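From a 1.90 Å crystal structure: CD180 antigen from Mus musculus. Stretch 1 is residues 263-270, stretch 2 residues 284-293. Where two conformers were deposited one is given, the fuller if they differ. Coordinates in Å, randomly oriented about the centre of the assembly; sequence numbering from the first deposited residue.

Stretch 1 263-270: KHYFFNIS
Stretch 2, residues 284-293: DLTATHLSEL

Two irregular segments of chain run side by side in the same direction, with Lys263 level with Thr288 (CA to CA 4.6 Å) and Phe267 level with Leu290 (4.7 Å). Three residues cover the most surface: His289, Lys263 and Phe266.

Lys263, with positive phi (71/0), donates from N to Thr286 O (3.0 Å), while its CA lies 3.2 Å from Ala287 O in a CA-H...O contact. Its long, flexible side chain (m, t, t, m) lets NZ pass 3.8 Å from Ala287 CB and donate to a water, 3.1 Å away, that itself donates to Ala287 O at 2.8 Å.

The CA-to-CB bond of Phe266 (chi1 m, chi2 -107°, -88/-36) points toward the other stretch. Its N bonds Thr288 O at 3.0 Å; Phe267 N reaches the same oxygen weakly, at 3.5 Å. A flat, apolar ring suits this buried site because its face can take a methyl group, here Leu285 CD2, 4.0 Å from the centroid. Phe266 CB meets Leu290 CD2 at 3.7 Å. Both leucines are m,t, and Ile269 (t,t) extends this apolar layer, its CD1 4.1 Å from Leu293 CD2.

His289 (m, chi2 -92°, 61/26) offers its ring face to the edge of Tyr265 (t, chi2 -120°): centroids lie 5.2 Å apart, planes at 64°. Its polar NE2 stays hydrated, 3.0 Å from a water that donates to Lys263 O at 2.8 Å.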

# COMPACT_ATOMS: atom_id res chain seq x y z
N LYS A 263 -8.87 -20.87 17.06
CA LYS A 263 -8.02 -21.42 15.99
C LYS A 263 -6.57 -21.62 16.38
O LYS A 263 -5.78 -22.06 15.57
CB LYS A 263 -8.14 -20.64 14.68
CG LYS A 263 -9.55 -20.71 14.09
CD LYS A 263 -9.53 -20.57 12.57
CE LYS A 263 -10.91 -20.95 12.01
NZ LYS A 263 -11.05 -22.42 11.80
N HIS A 264 -6.20 -21.27 17.62
CA HIS A 264 -4.90 -21.73 18.12
C HIS A 264 -4.91 -23.20 18.35
O HIS A 264 -5.99 -23.81 18.57
CB HIS A 264 -4.48 -20.98 19.40
CG HIS A 264 -4.14 -19.54 19.14
ND1 HIS A 264 -2.97 -19.16 18.57
CD2 HIS A 264 -4.89 -18.38 19.33
CE1 HIS A 264 -2.95 -17.82 18.43
NE2 HIS A 264 -4.14 -17.34 18.88
N TYR A 265 -3.73 -23.80 18.33
CA TYR A 265 -3.65 -25.25 18.43
C TYR A 265 -3.51 -25.71 19.89
O TYR A 265 -2.40 -25.82 20.41
CB TYR A 265 -2.49 -25.77 17.58
CG TYR A 265 -2.46 -27.27 17.37
CD1 TYR A 265 -1.35 -28.03 17.80
CD2 TYR A 265 -3.52 -27.94 16.75
CE1 TYR A 265 -1.31 -29.40 17.61
CE2 TYR A 265 -3.47 -29.32 16.54
CZ TYR A 265 -2.37 -30.03 16.98
OH TYR A 265 -2.31 -31.38 16.80
N PHE A 266 -4.66 -25.98 20.54
CA PHE A 266 -4.68 -26.45 21.91
C PHE A 266 -4.57 -27.98 22.08
O PHE A 266 -3.94 -28.41 23.03
CB PHE A 266 -5.92 -25.95 22.68
CG PHE A 266 -5.84 -24.50 23.14
CD1 PHE A 266 -5.65 -24.19 24.51
CD2 PHE A 266 -6.02 -23.43 22.25
CE1 PHE A 266 -5.63 -22.84 24.94
CE2 PHE A 266 -6.01 -22.09 22.68
CZ PHE A 266 -5.79 -21.79 24.02
N PHE A 267 -5.16 -28.78 21.19
CA PHE A 267 -5.07 -30.28 21.26
C PHE A 267 -4.06 -30.85 22.29
O PHE A 267 -2.89 -30.45 22.30
CB PHE A 267 -4.78 -30.87 19.86
CG PHE A 267 -4.68 -32.38 19.85
CD1 PHE A 267 -3.42 -33.01 19.75
CD2 PHE A 267 -5.82 -33.18 19.95
CE1 PHE A 267 -3.31 -34.40 19.75
CE2 PHE A 267 -5.71 -34.58 19.96
CZ PHE A 267 -4.46 -35.19 19.86
N ASN A 268 -4.50 -31.77 23.15
CA ASN A 268 -3.60 -32.40 24.17
C ASN A 268 -3.06 -31.38 25.19
O ASN A 268 -1.89 -31.34 25.57
CB ASN A 268 -2.45 -33.25 23.58
CG ASN A 268 -1.83 -34.20 24.62
OD1 ASN A 268 -0.62 -34.44 24.65
ND2 ASN A 268 -2.66 -34.73 25.48
N ILE A 269 -3.98 -30.57 25.63
CA ILE A 269 -3.80 -29.52 26.58
C ILE A 269 -3.39 -30.05 27.99
O ILE A 269 -3.89 -31.07 28.46
CB ILE A 269 -5.17 -28.79 26.58
CG1 ILE A 269 -5.16 -27.49 27.28
CG2 ILE A 269 -6.27 -29.65 27.20
CD1 ILE A 269 -6.54 -26.87 27.21
N SER A 270 -2.47 -29.34 28.64
CA SER A 270 -2.10 -29.60 30.03
C SER A 270 -3.27 -29.21 30.94
O SER A 270 -3.97 -28.21 30.65
CB SER A 270 -0.85 -28.77 30.39
OG SER A 270 -0.77 -28.62 31.81
N ASP A 284 -13.39 -18.02 25.01
CA ASP A 284 -13.81 -18.57 23.70
C ASP A 284 -12.69 -19.41 23.10
O ASP A 284 -11.64 -18.88 22.70
CB ASP A 284 -14.17 -17.43 22.73
CG ASP A 284 -14.91 -17.94 21.48
OD1 ASP A 284 -14.49 -18.98 20.90
OD2 ASP A 284 -15.95 -17.31 21.13
N LEU A 285 -12.93 -20.72 22.97
CA LEU A 285 -11.93 -21.65 22.40
C LEU A 285 -12.43 -22.29 21.09
O LEU A 285 -12.19 -23.48 20.84
CB LEU A 285 -11.58 -22.70 23.44
CG LEU A 285 -10.90 -22.14 24.72
CD1 LEU A 285 -10.85 -23.23 25.80
CD2 LEU A 285 -9.48 -21.65 24.42
N THR A 286 -13.15 -21.50 20.29
CA THR A 286 -13.71 -21.94 19.01
C THR A 286 -12.63 -22.54 18.10
O THR A 286 -11.56 -21.91 17.89
CB THR A 286 -14.40 -20.79 18.28
OG1 THR A 286 -15.53 -20.37 19.02
CG2 THR A 286 -14.89 -21.28 16.85
N ALA A 287 -12.86 -23.75 17.63
CA ALA A 287 -12.00 -24.38 16.59
C ALA A 287 -10.52 -24.47 17.01
O ALA A 287 -9.64 -24.15 16.21
CB ALA A 287 -12.14 -23.63 15.27
N THR A 288 -10.26 -24.96 18.22
CA THR A 288 -8.90 -25.02 18.74
C THR A 288 -8.35 -26.45 18.74
O THR A 288 -7.35 -26.74 19.44
CB THR A 288 -8.80 -24.44 20.19
OG1 THR A 288 -9.82 -25.01 21.04
CG2 THR A 288 -8.87 -22.86 20.12
N HIS A 289 -8.96 -27.32 17.94
CA HIS A 289 -8.56 -28.77 17.81
C HIS A 289 -8.68 -29.56 19.10
O HIS A 289 -7.95 -30.53 19.30
CB HIS A 289 -7.16 -28.88 17.24
CG HIS A 289 -6.99 -28.11 15.96
ND1 HIS A 289 -7.18 -28.68 14.74
CD2 HIS A 289 -6.73 -26.75 15.72
CE1 HIS A 289 -7.01 -27.75 13.78
NE2 HIS A 289 -6.72 -26.57 14.38
N LEU A 290 -9.56 -29.14 20.00
CA LEU A 290 -9.80 -29.91 21.24
C LEU A 290 -10.57 -31.21 21.00
O LEU A 290 -11.63 -31.20 20.34
CB LEU A 290 -10.59 -29.05 22.26
CG LEU A 290 -9.95 -27.78 22.82
CD1 LEU A 290 -10.95 -26.90 23.63
CD2 LEU A 290 -8.76 -28.18 23.68
N SER A 291 -10.06 -32.31 21.55
CA SER A 291 -10.76 -33.60 21.48
C SER A 291 -11.28 -33.99 22.87
O SER A 291 -12.13 -34.87 23.01
CB SER A 291 -9.83 -34.70 20.95
OG SER A 291 -8.69 -34.77 21.78
N GLU A 292 -10.75 -33.32 23.90
CA GLU A 292 -11.17 -33.57 25.29
C GLU A 292 -10.49 -32.52 26.19
O GLU A 292 -9.49 -31.92 25.78
CB GLU A 292 -10.79 -35.00 25.80
CG GLU A 292 -9.30 -35.29 25.98
CD GLU A 292 -9.04 -36.70 26.51
OE1 GLU A 292 -8.70 -36.84 27.69
OE2 GLU A 292 -9.21 -37.67 25.76
N LEU A 293 -11.02 -32.37 27.40
CA LEU A 293 -10.40 -31.53 28.42
C LEU A 293 -10.17 -32.40 29.65
O LEU A 293 -11.01 -33.21 30.00
CB LEU A 293 -11.29 -30.31 28.77
CG LEU A 293 -11.54 -29.25 27.68
CD1 LEU A 293 -12.53 -28.24 28.17
CD2 LEU A 293 -10.25 -28.51 27.31
O HOH W 1 -9.23 -24.28 13.41
O HOH W 2 -6.57 -23.71 13.43
O HOH W 3 -7.64 -32.34 23.09
O HOH W 4 -6.71 -32.24 25.45